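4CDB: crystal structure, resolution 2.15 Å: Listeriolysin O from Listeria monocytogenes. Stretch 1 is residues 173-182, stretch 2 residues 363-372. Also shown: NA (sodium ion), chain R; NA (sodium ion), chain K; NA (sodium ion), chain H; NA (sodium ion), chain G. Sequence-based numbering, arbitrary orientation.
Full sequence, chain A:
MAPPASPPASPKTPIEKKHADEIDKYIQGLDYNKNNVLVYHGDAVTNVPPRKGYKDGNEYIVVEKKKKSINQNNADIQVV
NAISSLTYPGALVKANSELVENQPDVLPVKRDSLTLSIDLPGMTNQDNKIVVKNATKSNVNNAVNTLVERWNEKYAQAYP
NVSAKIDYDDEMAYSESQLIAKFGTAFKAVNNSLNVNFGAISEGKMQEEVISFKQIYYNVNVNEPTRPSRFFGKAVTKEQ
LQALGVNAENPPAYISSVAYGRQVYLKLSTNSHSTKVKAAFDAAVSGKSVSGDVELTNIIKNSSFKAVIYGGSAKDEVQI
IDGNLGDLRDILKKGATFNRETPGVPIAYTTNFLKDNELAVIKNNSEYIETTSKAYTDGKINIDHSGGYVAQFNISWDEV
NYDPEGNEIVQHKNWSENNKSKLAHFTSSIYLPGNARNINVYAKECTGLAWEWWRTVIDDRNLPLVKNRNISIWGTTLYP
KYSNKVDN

Stretch 1 (173-182) AYSESQLIAK
Stretch 2 (363-372) KNNSEYIETT

A helix laid against a β-strand offers one row of side chains to every second residue of its partner, and listeriolysin O gives a compact example. Residues 363-372 are an extended segment of a longer strand, with phi between -87° and -153° and psi between 114° and 160°. Against it, residues 176-182 form the start of a helix that continues beyond 182, with phi -60° to -73° and psi -24° to -47° through Ala181, then -97/-45 at Lys182. The two run roughly antiparallel, their N-to-C directions 145° apart and their axes approaching to 7.7 Å. CA-CA distances set the register: Tyr174 to Glu370 6.1 Å, Gln178 to Ser366 5.9 Å, Ala181 to Asn364 5.4 Å. The contact buries 498 Å².

Tyr174, two residues ahead of the helix, covers the most surface. Its phi/psi of -141/-36 and m rotamer (chi2 -70°) lay the ring along the strand. Over one face sits Glu370 CG, 3.8 Å from the ring centroid, a CH-pi contact made by the aliphatic part of an extended (t, t) acidic side chain. Thr371 O lies at the ring edge, 3.5 Å from Tyr174 CE1, where the ring's polarized C-H groups suit a carbonyl oxygen.

Tyr368, p with chi2 -86°, is the second aromatic anchor. Its plane is only 12° from that of Tyr174, but with centroids 6.0 Å apart the rings are slid past each other and barely overlap; Tyr174 CD2 meets Tyr368 CE2 at 3.8 Å. Over one face of Tyr368 lies Gln178 CG, 3.8 Å from the ring centroid in another CH-pi contact, while Tyr368 OH binds the sodium ion of chain K at 2.8 Å.

From the start of the helix toward Ala181, small side chains line the approach. Ser175, at phi/psi -152/156 with chi1 p, caps the helix: its OG accepts from Gln178 N at 3.2 Å, satisfying an amide that the first turn leaves free. The same OG donates to a water at 2.8 Å, which in turn donates to Glu367 O at 2.8 Å, bridging the stretches. Two residues on, Ser177 and Ser366, both t, join through a hydrogen bond of 2.9 Å between their OG atoms, in which either could be the donor.

Ala181 closes the row. Its CB lies 4.1 Å from Ser366 CB and 4.0 Å from Asn364 CB. Asn364 (m, chi2 -93°) directs OD1 to the sodium ion of chain H at 2.4 Å; Ile180 O binds the same ion at 2.9 Å, so the metal ties helix backbone to strand side chain.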

# COMPACT_ATOMS: atom_id res chain seq x y z
N ALA A 173 -3.41 -3.89 1.70
CA ALA A 173 -4.19 -4.37 0.56
C ALA A 173 -5.54 -4.98 0.96
O ALA A 173 -5.63 -5.70 1.96
CB ALA A 173 -3.38 -5.38 -0.24
N TYR A 174 -6.57 -4.70 0.17
CA TYR A 174 -7.90 -5.25 0.41
C TYR A 174 -8.62 -5.63 -0.88
O TYR A 174 -9.35 -6.62 -0.91
CB TYR A 174 -8.75 -4.28 1.24
CG TYR A 174 -8.23 -4.08 2.64
CD1 TYR A 174 -8.31 -5.09 3.58
CD2 TYR A 174 -7.64 -2.87 3.02
CE1 TYR A 174 -7.83 -4.92 4.87
CE2 TYR A 174 -7.16 -2.69 4.30
CZ TYR A 174 -7.25 -3.71 5.22
OH TYR A 174 -6.78 -3.54 6.50
N SER A 175 -8.42 -4.85 -1.93
CA SER A 175 -9.00 -5.18 -3.24
C SER A 175 -8.16 -4.62 -4.38
O SER A 175 -7.42 -3.66 -4.21
CB SER A 175 -10.44 -4.67 -3.34
OG SER A 175 -10.48 -3.26 -3.49
N GLU A 176 -8.29 -5.24 -5.55
CA GLU A 176 -7.56 -4.80 -6.74
C GLU A 176 -7.92 -3.37 -7.10
O GLU A 176 -7.05 -2.55 -7.37
CB GLU A 176 -7.86 -5.72 -7.92
CG GLU A 176 -7.16 -5.31 -9.22
CD GLU A 176 -7.65 -6.08 -10.43
OE1 GLU A 176 -8.81 -5.86 -10.84
OE2 GLU A 176 -6.88 -6.90 -10.97
N SER A 177 -9.22 -3.07 -7.07
CA SER A 177 -9.71 -1.75 -7.43
C SER A 177 -9.20 -0.67 -6.48
O SER A 177 -8.96 0.47 -6.89
CB SER A 177 -11.24 -1.75 -7.45
OG SER A 177 -11.74 -0.48 -7.81
N GLN A 178 -9.05 -1.03 -5.21
CA GLN A 178 -8.52 -0.11 -4.21
C GLN A 178 -7.08 0.26 -4.55
O GLN A 178 -6.71 1.43 -4.52
CB GLN A 178 -8.57 -0.75 -2.82
CG GLN A 178 -7.85 0.06 -1.75
CD GLN A 178 -7.13 -0.83 -0.75
OE1 GLN A 178 -7.00 -2.03 -0.95
NE2 GLN A 178 -6.64 -0.23 0.33
N LEU A 179 -6.28 -0.75 -4.86
CA LEU A 179 -4.86 -0.53 -5.15
C LEU A 179 -4.64 0.12 -6.51
O LEU A 179 -3.64 0.82 -6.72
CB LEU A 179 -4.09 -1.85 -5.04
CG LEU A 179 -4.09 -2.44 -3.62
CD1 LEU A 179 -3.36 -3.77 -3.59
CD2 LEU A 179 -3.46 -1.45 -2.65
N ILE A 180 -5.57 -0.09 -7.44
CA ILE A 180 -5.53 0.58 -8.73
C ILE A 180 -5.73 2.09 -8.55
O ILE A 180 -5.08 2.90 -9.21
CB ILE A 180 -6.56 -0.01 -9.71
CG1 ILE A 180 -6.11 -1.39 -10.18
CG2 ILE A 180 -6.75 0.89 -10.92
CD1 ILE A 180 -7.09 -2.06 -11.13
N ALA A 181 -6.62 2.46 -7.64
CA ALA A 181 -6.87 3.87 -7.35
C ALA A 181 -5.65 4.53 -6.72
O ALA A 181 -5.48 5.75 -6.80
CB ALA A 181 -8.09 4.02 -6.45
N LYS A 182 -4.81 3.72 -6.09
CA LYS A 182 -3.64 4.23 -5.38
C LYS A 182 -2.37 4.16 -6.23
O LYS A 182 -1.59 5.12 -6.28
CB LYS A 182 -3.43 3.43 -4.09
CG LYS A 182 -2.25 3.89 -3.24
CD LYS A 182 -2.66 4.95 -2.24
CE LYS A 182 -1.51 5.31 -1.31
NZ LYS A 182 -1.97 5.74 0.04
N LYS A 363 -8.39 11.52 -11.91
CA LYS A 363 -9.30 11.50 -10.77
C LYS A 363 -9.74 10.08 -10.44
O LYS A 363 -10.44 9.44 -11.23
CB LYS A 363 -10.51 12.39 -11.04
CG LYS A 363 -11.54 12.40 -9.93
CD LYS A 363 -12.48 13.59 -10.06
CE LYS A 363 -11.70 14.90 -9.97
NZ LYS A 363 -12.58 16.10 -10.11
N ASN A 364 -9.33 9.58 -9.28
CA ASN A 364 -9.68 8.23 -8.86
C ASN A 364 -10.70 8.20 -7.73
O ASN A 364 -10.63 9.00 -6.80
CB ASN A 364 -8.43 7.46 -8.42
CG ASN A 364 -7.37 7.40 -9.50
OD1 ASN A 364 -7.32 6.45 -10.28
ND2 ASN A 364 -6.51 8.41 -9.54
N ASN A 365 -11.63 7.26 -7.81
CA ASN A 365 -12.53 6.97 -6.70
C ASN A 365 -12.90 5.49 -6.68
O ASN A 365 -13.23 4.90 -7.71
CB ASN A 365 -13.79 7.84 -6.76
CG ASN A 365 -14.79 7.37 -7.79
OD1 ASN A 365 -15.88 6.91 -7.44
ND2 ASN A 365 -14.43 7.46 -9.06
N SER A 366 -12.81 4.88 -5.51
CA SER A 366 -13.09 3.45 -5.37
C SER A 366 -13.58 3.11 -3.98
O SER A 366 -13.08 3.64 -2.98
CB SER A 366 -11.83 2.64 -5.69
OG SER A 366 -12.07 1.25 -5.50
N GLU A 367 -14.58 2.23 -3.91
CA GLU A 367 -15.06 1.73 -2.63
C GLU A 367 -14.55 0.31 -2.44
O GLU A 367 -14.43 -0.45 -3.40
CB GLU A 367 -16.59 1.75 -2.59
CG GLU A 367 -17.20 3.13 -2.70
CD GLU A 367 -18.71 3.10 -2.72
OE1 GLU A 367 -19.28 1.99 -2.79
OE2 GLU A 367 -19.33 4.18 -2.65
N TYR A 368 -14.25 -0.05 -1.20
CA TYR A 368 -13.76 -1.38 -0.89
C TYR A 368 -14.14 -1.83 0.52
O TYR A 368 -14.48 -1.01 1.38
CB TYR A 368 -12.24 -1.45 -1.08
CG TYR A 368 -11.44 -0.59 -0.13
CD1 TYR A 368 -11.19 0.75 -0.41
CD2 TYR A 368 -10.93 -1.11 1.05
CE1 TYR A 368 -10.45 1.54 0.46
CE2 TYR A 368 -10.19 -0.33 1.93
CZ TYR A 368 -9.96 0.99 1.62
OH TYR A 368 -9.23 1.77 2.50
N ILE A 369 -14.10 -3.14 0.74
CA ILE A 369 -14.39 -3.69 2.06
C ILE A 369 -13.10 -3.95 2.82
O ILE A 369 -12.27 -4.76 2.40
CB ILE A 369 -15.19 -5.00 1.95
CG1 ILE A 369 -16.55 -4.75 1.29
CG2 ILE A 369 -15.37 -5.63 3.32
CD1 ILE A 369 -17.37 -6.00 1.08
N GLU A 370 -12.93 -3.24 3.93
CA GLU A 370 -11.77 -3.46 4.78
C GLU A 370 -12.07 -4.56 5.79
O GLU A 370 -13.00 -4.45 6.59
CB GLU A 370 -11.40 -2.17 5.52
CG GLU A 370 -10.19 -2.31 6.43
CD GLU A 370 -9.98 -1.10 7.32
OE1 GLU A 370 -10.89 -0.78 8.12
OE2 GLU A 370 -8.91 -0.47 7.23
N THR A 371 -11.29 -5.64 5.73
CA THR A 371 -11.48 -6.76 6.64
C THR A 371 -10.43 -6.76 7.74
O THR A 371 -9.23 -6.80 7.47
CB THR A 371 -11.41 -8.10 5.89
OG1 THR A 371 -12.41 -8.12 4.86
CG2 THR A 371 -11.64 -9.27 6.84
N THR A 372 -10.89 -6.69 8.99
CA THR A 372 -10.00 -6.76 10.14
C THR A 372 -10.40 -7.94 11.01
O THR A 372 -11.58 -8.24 11.16
CB THR A 372 -10.03 -5.47 10.97
OG1 THR A 372 -11.37 -5.21 11.41
CG2 THR A 372 -9.54 -4.29 10.15
NA NA R . -11.36 -5.07 -7.06
NA NA K . -6.84 2.53 1.27
NA NA H . -5.68 4.92 -11.25
NA NA G . -6.89 -7.54 7.14
O HOH W 1 -5.06 -5.88 7.31
O HOH W 2 -13.22 -2.94 -3.89
O HOH W 3 -4.04 7.39 -10.97
O HOH W 4 -7.28 -10.02 6.91
O HOH W 5 -4.13 4.97 -13.65